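Long-range contact in Ice-binding protein 1 (Shewanella frigidimarina, PDB 6BG8), which adsorbs its bacterium onto ice and inhibits the growth of ice crystals, the part modelled being its C-terminal ice-binding domain: residues Pro150-Ser164 and Asn181-Gly193. Residues are numbered along the deposited sequence; the frame is centred on the assembly and turned at random.
Sequences PDSVFIFTIGGNLTS and NIYWRTAGKTVIG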
ATOM      1  N   PRO A 150      16.088   6.271 -12.210  1.00 12.28           N
ATOM      2  CA  PRO A 150      14.997   6.541 -11.259  1.00 11.79           C
ATOM      3  C   PRO A 150      13.669   5.936 -11.670  1.00 10.91           C
ATOM      4  O   PRO A 150      12.757   5.888 -10.837  1.00 11.34           O
ATOM      5  CB  PRO A 150      14.927   8.075 -11.220  1.00 12.83           C
ATOM      6  CG  PRO A 150      16.252   8.535 -11.745  1.00 19.41           C
ATOM      7  CD  PRO A 150      16.654   7.510 -12.765  1.00 13.98           C
ATOM      8  N   ASP A 151      13.531   5.470 -12.913  1.00 12.70           N
ATOM      9  CA  ASP A 151      12.300   4.854 -13.390  1.00 13.46           C
ATOM     10  C   ASP A 151      12.241   3.354 -13.135  1.00  6.47           C
ATOM     11  O   ASP A 151      11.249   2.720 -13.513  1.00 10.64           O
ATOM     12  CB  ASP A 151      12.125   5.123 -14.885  1.00 12.11           C
ATOM     13  CG  ASP A 151      11.919   6.589 -15.195  1.00 16.15           C
ATOM     14  OD1 ASP A 151      11.468   7.334 -14.304  1.00 14.94           O
ATOM     15  OD2 ASP A 151      12.202   6.992 -16.338  1.00 25.93           O
ATOM     16  N   SER A 152      13.267   2.773 -12.509  1.00  9.02           N
ATOM     17  CA  SER A 152      13.306   1.325 -12.331  1.00  7.02           C
ATOM     18  C   SER A 152      12.121   0.839 -11.507  1.00  6.48           C
ATOM     19  O   SER A 152      11.842   1.369 -10.422  1.00  6.76           O
ATOM     20  CB  SER A 152      14.604   0.902 -11.655  1.00  8.42           C
ATOM     21  OG  SER A 152      15.691   1.029 -12.548  1.00  7.42           O
ATOM     22  N   VAL A 153      11.451  -0.195 -12.012  1.00  7.42           N
ATOM     23  CA  VAL A 153      10.235  -0.740 -11.413  1.00  6.22           C
ATOM     24  C   VAL A 153      10.562  -2.087 -10.781  1.00  6.93           C
ATOM     25  O   VAL A 153      11.250  -2.919 -11.388  1.00  6.95           O
ATOM     26  CB  VAL A 153       9.109  -0.882 -12.453  1.00  6.57           C
ATOM     27  CG1 VAL A 153       7.976  -1.755 -11.898  1.00  6.98           C
ATOM     28  CG2 VAL A 153       8.577   0.485 -12.835  1.00 10.36           C
ATOM     29  N   PHE A 154      10.074  -2.298  -9.562  1.00  7.07           N
ATOM     30  CA  PHE A 154      10.240  -3.546  -8.825  1.00  4.45           C
ATOM     31  C   PHE A 154       8.856  -4.078  -8.485  1.00  4.91           C
ATOM     32  O   PHE A 154       8.060  -3.371  -7.867  1.00  6.98           O
ATOM     33  CB  PHE A 154      11.027  -3.332  -7.525  1.00  6.51           C
ATOM     34  CG  PHE A 154      12.390  -2.731  -7.711  1.00  4.96           C
ATOM     35  CD1 PHE A 154      12.543  -1.389  -8.042  1.00  4.59           C
ATOM     36  CD2 PHE A 154      13.521  -3.494  -7.480  1.00  7.75           C
ATOM     37  CE1 PHE A 154      13.816  -0.831  -8.185  1.00  9.36           C
ATOM     38  CE2 PHE A 154      14.791  -2.944  -7.612  1.00  5.45           C
ATOM     39  CZ  PHE A 154      14.929  -1.605  -7.965  1.00  8.85           C
ATOM     40  N   ILE A 155       8.573  -5.322  -8.871  1.00  2.73           N
ATOM     41  CA  ILE A 155       7.301  -5.959  -8.555  1.00  5.49           C
ATOM     42  C   ILE A 155       7.600  -7.262  -7.842  1.00  7.53           C
ATOM     43  O   ILE A 155       8.343  -8.108  -8.359  1.00  9.17           O
ATOM     44  CB  ILE A 155       6.452  -6.203  -9.809  1.00  4.62           C
ATOM     45  CG1 ILE A 155       6.027  -4.860 -10.411  1.00  6.55           C
ATOM     46  CG2 ILE A 155       5.230  -7.059  -9.470  1.00  8.27           C
ATOM     47  CD1 ILE A 155       5.416  -4.963 -11.799  1.00  6.06           C
ATOM     48  N   PHE A 156       7.036  -7.411  -6.653  1.00  6.53           N
ATOM     49  CA  PHE A 156       7.075  -8.651  -5.891  1.00  6.35           C
ATOM     50  C   PHE A 156       5.662  -9.195  -5.830  1.00  6.70           C
ATOM     51  O   PHE A 156       4.752  -8.508  -5.356  1.00  5.93           O
ATOM     52  CB  PHE A 156       7.633  -8.414  -4.491  1.00  5.10           C
ATOM     53  CG  PHE A 156       9.038  -7.915  -4.504  1.00  7.96           C
ATOM     54  CD1 PHE A 156       9.310  -6.556  -4.606  1.00  7.02           C
ATOM     55  CD2 PHE A 156      10.095  -8.807  -4.465  1.00  7.19           C
ATOM     56  CE1 PHE A 156      10.625  -6.105  -4.647  1.00  7.02           C
ATOM     57  CE2 PHE A 156      11.394  -8.363  -4.508  1.00  6.39           C
ATOM     58  CZ  PHE A 156      11.658  -7.013  -4.602  1.00  7.10           C
ATOM     59  N   THR A 157       5.471 -10.403  -6.349  1.00  9.10           N
ATOM     60  CA  THR A 157       4.129 -10.957  -6.475  1.00  3.60           C
ATOM     61  C   THR A 157       4.105 -12.352  -5.861  1.00  7.19           C
ATOM     62  O   THR A 157       4.818 -13.255  -6.310  1.00  7.46           O
ATOM     63  CB  THR A 157       3.669 -10.938  -7.934  1.00  6.11           C
ATOM     64  OG1 THR A 157       2.369 -11.521  -8.012  1.00  8.90           O
ATOM     65  CG2 THR A 157       4.657 -11.645  -8.874  1.00  3.74           C
ATOM     66  N   ILE A 158       3.288 -12.518  -4.822  1.00  6.67           N
ATOM     67  CA  ILE A 158       3.493 -13.541  -3.803  1.00  6.26           C
ATOM     68  C   ILE A 158       2.195 -14.294  -3.575  1.00  8.33           C
ATOM     69  O   ILE A 158       1.158 -13.680  -3.295  1.00  8.65           O
ATOM     70  CB  ILE A 158       3.993 -12.908  -2.488  1.00  8.60           C
ATOM     71  CG1 ILE A 158       5.395 -12.316  -2.709  1.00  4.99           C
ATOM     72  CG2 ILE A 158       3.952 -13.924  -1.339  1.00  7.12           C
ATOM     73  CD1 ILE A 158       5.886 -11.384  -1.576  1.00  6.21           C
ATOM     74  N   GLY A 159       2.258 -15.624  -3.684  1.00  6.61           N
ATOM     75  CA  GLY A 159       1.071 -16.452  -3.548  1.00  6.04           C
ATOM     76  C   GLY A 159       0.632 -16.708  -2.128  1.00  6.07           C
ATOM     77  O   GLY A 159      -0.501 -17.141  -1.907  1.00 10.40           O
ATOM     78  N   GLY A 160       1.501 -16.446  -1.160  1.00  6.13           N
ATOM     79  CA  GLY A 160       1.123 -16.536   0.235  1.00  7.33           C
ATOM     80  C   GLY A 160       1.132 -15.179   0.914  1.00  8.17           C
ATOM     81  O   GLY A 160       0.640 -14.186   0.362  1.00  8.83           O
ATOM     82  N   ASN A 161       1.691 -15.131   2.118  1.00  6.26           N
ATOM     83  CA  ASN A 161       1.829 -13.900   2.878  1.00  6.36           C
ATOM     84  C   ASN A 161       3.187 -13.245   2.626  1.00  9.26           C
ATOM     85  O   ASN A 161       4.112 -13.858   2.090  1.00  9.94           O
ATOM     86  CB  ASN A 161       1.679 -14.178   4.376  1.00  5.64           C
ATOM     87  CG  ASN A 161       0.393 -14.898   4.720  1.00  9.71           C
ATOM     88  OD1 ASN A 161      -0.673 -14.596   4.183  1.00  8.09           O
ATOM     89  ND2 ASN A 161       0.486 -15.856   5.643  1.00  8.83           N
ATOM     90  N   LEU A 162       3.301 -11.980   3.042  1.00  6.88           N
ATOM     91  CA  LEU A 162       4.569 -11.260   3.130  1.00  5.83           C
ATOM     92  C   LEU A 162       4.686 -10.705   4.539  1.00  6.86           C
ATOM     93  O   LEU A 162       3.783  -9.999   4.997  1.00  8.27           O
ATOM     94  CB  LEU A 162       4.660 -10.108   2.116  1.00  7.51           C
ATOM     95  CG  LEU A 162       5.814  -9.102   2.324  1.00  8.14           C
ATOM     96  CD1 LEU A 162       7.179  -9.770   2.177  1.00  7.70           C
ATOM     97  CD2 LEU A 162       5.720  -7.895   1.412  1.00 10.70           C
ATOM     98  N   THR A 163       5.788 -11.022   5.221  1.00  7.93           N
ATOM     99  CA  THR A 163       6.000 -10.598   6.603  1.00  8.49           C
ATOM    100  C   THR A 163       7.424 -10.093   6.783  1.00  8.32           C
ATOM    101  O   THR A 163       8.376 -10.842   6.572  1.00 10.09           O
ATOM    102  CB  THR A 163       5.740 -11.752   7.576  1.00  7.70           C
ATOM    103  OG1 THR A 163       4.438 -12.292   7.349  1.00  9.97           O
ATOM    104  CG2 THR A 163       5.834 -11.263   9.024  1.00  5.87           C
ATOM    105  N   SER A 164       7.577  -8.837   7.196  1.00  7.42           N
ATOM    106  CA  SER A 164       8.879  -8.348   7.621  1.00  8.17           C
ATOM    107  C   SER A 164       8.909  -8.314   9.142  1.00 10.73           C
ATOM    108  O   SER A 164       7.868  -8.216   9.794  1.00  7.18           O
ATOM    109  CB  SER A 164       9.196  -6.967   7.038  1.00  7.40           C
ATOM    110  OG  SER A 164       8.273  -5.982   7.471  1.00  8.55           O
ATOM    111  N   ASN A 181       7.790   3.380  -7.308  1.00  9.50           N
ATOM    112  CA  ASN A 181       7.979   2.397  -8.369  1.00  9.42           C
ATOM    113  C   ASN A 181       8.149   0.975  -7.843  1.00  6.59           C
ATOM    114  O   ASN A 181       8.521   0.083  -8.615  1.00  6.61           O
ATOM    115  CB  ASN A 181       9.183   2.787  -9.235  1.00 12.07           C
ATOM    116  CG  ASN A 181       8.956   4.080  -9.999  1.00 12.33           C
ATOM    117  OD1 ASN A 181       7.827   4.407 -10.363  1.00  7.53           O
ATOM    118  ND2 ASN A 181      10.027   4.821 -10.245  1.00  8.38           N
ATOM    119  N   ILE A 182       7.884   0.735  -6.560  1.00  6.39           N
ATOM    120  CA  ILE A 182       7.964  -0.592  -5.961  1.00  4.09           C
ATOM    121  C   ILE A 182       6.553  -1.073  -5.660  1.00  5.29           C
ATOM    122  O   ILE A 182       5.731  -0.311  -5.140  1.00  7.93           O
ATOM    123  CB  ILE A 182       8.815  -0.569  -4.679  1.00  4.57           C
ATOM    124  CG1 ILE A 182      10.211  -0.030  -4.994  1.00  6.81           C
ATOM    125  CG2 ILE A 182       8.885  -1.960  -4.065  1.00  7.42           C
ATOM    126  CD1 ILE A 182      10.913   0.485  -3.756  1.00  7.12           C
ATOM    127  N   TYR A 183       6.285  -2.343  -5.954  1.00  4.53           N
ATOM    128  CA  TYR A 183       4.943  -2.911  -5.837  1.00  6.06           C
ATOM    129  C   TYR A 183       5.013  -4.269  -5.164  1.00  5.87           C
ATOM    130  O   TYR A 183       5.835  -5.110  -5.538  1.00  7.80           O
ATOM    131  CB  TYR A 183       4.287  -3.042  -7.216  1.00  8.28           C
ATOM    132  CG  TYR A 183       4.126  -1.714  -7.906  1.00  8.30           C
ATOM    133  CD1 TYR A 183       5.146  -1.189  -8.686  1.00  9.93           C
ATOM    134  CD2 TYR A 183       2.957  -0.974  -7.766  1.00  6.95           C
ATOM    135  CE1 TYR A 183       5.011   0.036  -9.307  1.00 10.14           C
ATOM    136  CE2 TYR A 183       2.809   0.243  -8.386  1.00  9.46           C
ATOM    137  CZ  TYR A 183       3.840   0.748  -9.154  1.00  8.45           C
ATOM    138  OH  TYR A 183       3.696   1.970  -9.771  1.00 11.47           O
ATOM    139  N   TRP A 184       4.155  -4.474  -4.171  1.00  6.67           N
ATOM    140  CA  TRP A 184       4.068  -5.721  -3.430  1.00  8.24           C
ATOM    141  C   TRP A 184       2.655  -6.257  -3.586  1.00  4.26           C
ATOM    142  O   TRP A 184       1.693  -5.569  -3.245  1.00  9.66           O
ATOM    143  CB  TRP A 184       4.372  -5.511  -1.943  1.00  7.60           C
ATOM    144  CG  TRP A 184       5.695  -4.879  -1.657  1.00  6.38           C
ATOM    145  CD1 TRP A 184       5.961  -3.545  -1.514  1.00  6.25           C
ATOM    146  CD2 TRP A 184       6.942  -5.559  -1.478  1.00  7.57           C
ATOM    147  NE1 TRP A 184       7.301  -3.356  -1.260  1.00  9.28           N
ATOM    148  CE2 TRP A 184       7.922  -4.579  -1.233  1.00  7.35           C
ATOM    149  CE3 TRP A 184       7.320  -6.905  -1.495  1.00  8.57           C
ATOM    150  CZ2 TRP A 184       9.257  -4.901  -1.018  1.00  7.14           C
ATOM    151  CZ3 TRP A 184       8.657  -7.224  -1.279  1.00  7.58           C
ATOM    152  CH2 TRP A 184       9.605  -6.226  -1.048  1.00  8.94           C
ATOM    153  N   ARG A 185       2.530  -7.490  -4.062  1.00  4.80           N
ATOM    154  CA  ARG A 185       1.223  -8.115  -4.275  1.00  4.75           C
ATOM    155  C   ARG A 185       1.207  -9.429  -3.515  1.00  6.71           C
ATOM    156  O   ARG A 185       1.999 -10.323  -3.821  1.00  8.18           O
ATOM    157  CB  ARG A 185       0.970  -8.362  -5.766  1.00  7.02           C
ATOM    158  CG  ARG A 185      -0.462  -8.750  -6.161  1.00  7.83           C
ATOM    159  CD  ARG A 185      -0.840 -10.195  -5.791  1.00  7.44           C
ATOM    160  NE  ARG A 185       0.018 -11.220  -6.389  1.00  8.55           N
ATOM    161  CZ  ARG A 185      -0.321 -12.505  -6.485  1.00  8.81           C
ATOM    162  NH1 ARG A 185      -1.503 -12.922  -6.028  1.00  7.06           N
ATOM    163  NH2 ARG A 185       0.518 -13.377  -7.032  1.00  9.77           N
ATOM    164  N   THR A 186       0.299  -9.571  -2.553  1.00  7.71           N
ATOM    165  CA  THR A 186       0.167 -10.833  -1.834  1.00  6.75           C
ATOM    166  C   THR A 186      -1.235 -11.386  -2.025  1.00  4.86           C
ATOM    167  O   THR A 186      -2.220 -10.649  -1.895  1.00  7.20           O
ATOM    168  CB  THR A 186       0.474 -10.680  -0.334  1.00  6.30           C
ATOM    169  OG1 THR A 186      -0.421  -9.734   0.258  1.00  7.42           O
ATOM    170  CG2 THR A 186       1.917 -10.220  -0.123  1.00  6.68           C
ATOM    171  N   ALA A 187      -1.326 -12.683  -2.334  1.00  7.15           N
ATOM    172  CA  ALA A 187      -2.621 -13.356  -2.294  1.00  7.29           C
ATOM    173  C   ALA A 187      -3.090 -13.569  -0.864  1.00  7.93           C
ATOM    174  O   ALA A 187      -4.294 -13.724  -0.627  1.00  9.79           O
ATOM    175  CB  ALA A 187      -2.554 -14.700  -3.028  1.00  8.24           C
ATOM    176  N   GLY A 188      -2.164 -13.575   0.084  1.00  6.57           N
ATOM    177  CA  GLY A 188      -2.453 -13.559   1.499  1.00  6.36           C
ATOM    178  C   GLY A 188      -2.317 -12.164   2.066  1.00  7.46           C
ATOM    179  O   GLY A 188      -2.578 -11.163   1.388  1.00  9.05           O
ATOM    180  N   LYS A 189      -1.912 -12.090   3.321  1.00  5.53           N
ATOM    181  CA  LYS A 189      -1.791 -10.799   3.979  1.00  5.37           C
ATOM    182  C   LYS A 189      -0.368 -10.268   3.885  1.00  4.23           C
ATOM    183  O   LYS A 189       0.582 -11.009   3.632  1.00  7.27           O
ATOM    184  CB  LYS A 189      -2.192 -10.907   5.450  1.00  8.80           C
ATOM    185  CG  LYS A 189      -1.262 -11.764   6.290  1.00  8.15           C
ATOM    186  CD  LYS A 189      -1.714 -11.775   7.741  1.00 12.15           C
ATOM    187  CE  LYS A 189      -0.908 -12.780   8.558  1.00 19.54           C
ATOM    188  NZ  LYS A 189      -1.452 -12.958   9.946  1.00 18.80           N
ATOM    189  N   THR A 190      -0.233  -8.963   4.103  1.00  7.40           N
ATOM    190  CA  THR A 190       1.065  -8.316   4.251  1.00  6.07           C
ATOM    191  C   THR A 190       1.191  -7.779   5.672  1.00  6.82           C
ATOM    192  O   THR A 190       0.313  -7.047   6.151  1.00  6.14           O
ATOM    193  CB  THR A 190       1.250  -7.188   3.234  1.00  7.17           C
ATOM    194  OG1 THR A 190       1.286  -7.741   1.908  1.00  8.16           O
ATOM    195  CG2 THR A 190       2.550  -6.432   3.493  1.00  5.06           C
ATOM    196  N   VAL A 191       2.267  -8.167   6.350  1.00  4.53           N
ATOM    197  CA  VAL A 191       2.520  -7.787   7.739  1.00  4.94           C
ATOM    198  C   VAL A 191       3.876  -7.100   7.783  1.00  6.12           C
ATOM    199  O   VAL A 191       4.881  -7.674   7.346  1.00  8.79           O
ATOM    200  CB  VAL A 191       2.483  -9.007   8.672  1.00  6.18           C
ATOM    201  CG1 VAL A 191       2.770  -8.597  10.096  1.00  7.46           C
ATOM    202  CG2 VAL A 191       1.138  -9.716   8.572  1.00  8.34           C
ATOM    203  N   ILE A 192       3.909  -5.874   8.298  1.00  6.87           N
ATOM    204  CA  ILE A 192       5.116  -5.054   8.330  1.00  9.45           C
ATOM    205  C   ILE A 192       5.609  -4.966   9.770  1.00  6.40           C
ATOM    206  O   ILE A 192       4.843  -4.594  10.665  1.00  7.73           O
ATOM    207  CB  ILE A 192       4.831  -3.670   7.722  1.00  7.06           C
ATOM    208  CG1 ILE A 192       4.501  -3.851   6.233  1.00  7.86           C
ATOM    209  CG2 ILE A 192       6.010  -2.730   7.908  1.00  6.94           C
ATOM    210  CD1 ILE A 192       3.915  -2.621   5.551  1.00  9.35           C
ATOM    211  N   GLY A 193       6.881  -5.325   9.997  1.00  7.26           N
ATOM    212  CA  GLY A 193       7.355  -5.558  11.353  1.00  4.86           C
ATOM    213  C   GLY A 193       7.577  -4.288  12.156  1.00  5.43           C
ATOM    214  O   GLY A 193       7.756  -3.200  11.617  1.00  6.73           O
TER
HETATM  215  O   HOH W   1       9.578   7.091 -12.034  1.00 17.93           O
HETATM  216  O   HOH W   2      12.493   3.566  -8.966  1.00  9.94           O
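Asn181 opens the pairing: its backbone O accepts a hydrogen bond from Phe154 N, while ND2 reaches two waters, one bridging to Asp151 OD1 and another probably to Ser152 O. From Ile182 to Thr186 the chain runs parallel to 154-158; the strand axes approach to 4.7 Å. Ile182 CG1 lies alongside Phe154, and Tyr183 CB meets Ile155 CG1 at 4.1 Å on the other face. Trp184 then lays its six-membered ring over one face of Phe156 as an offset stack, planes at 13° and centroids 4.2 Å apart. Leu162 CD2 comes across from strand 162-164, past the corner, to 3.5 Å from Trp184 CE3. Arg185, bent at chi2 (-74°) and chi3 (-59°), curls back so that NE and NH2 both grip Thr157 OG1, at 2.9 and 2.8 Å, with the oxygen near the guanidinium plane; Ile158 O sits over a face of that group. Thr186 OG1 donates to Gly188 O from above the carbonyl plane and accepts from Thr190 OG1, tying the corner's two sides together, and Lys189 N bonds Asn161 OD1 at 2.9 Å. Thr190 to Ile192 resume the ladder beside 162-164, and Gly193 N finishes on Ser164 OG at 3.0 Å. These are neighbouring coils of the DUF3494 beta-solenoid: Leu142 and Leu144 back the Phe156-Trp184 side, Leu102 of helix 84-103 covers Tyr183 and Arg185, and strands 127-131 and 197-204 flank the 154-158/182-186 half.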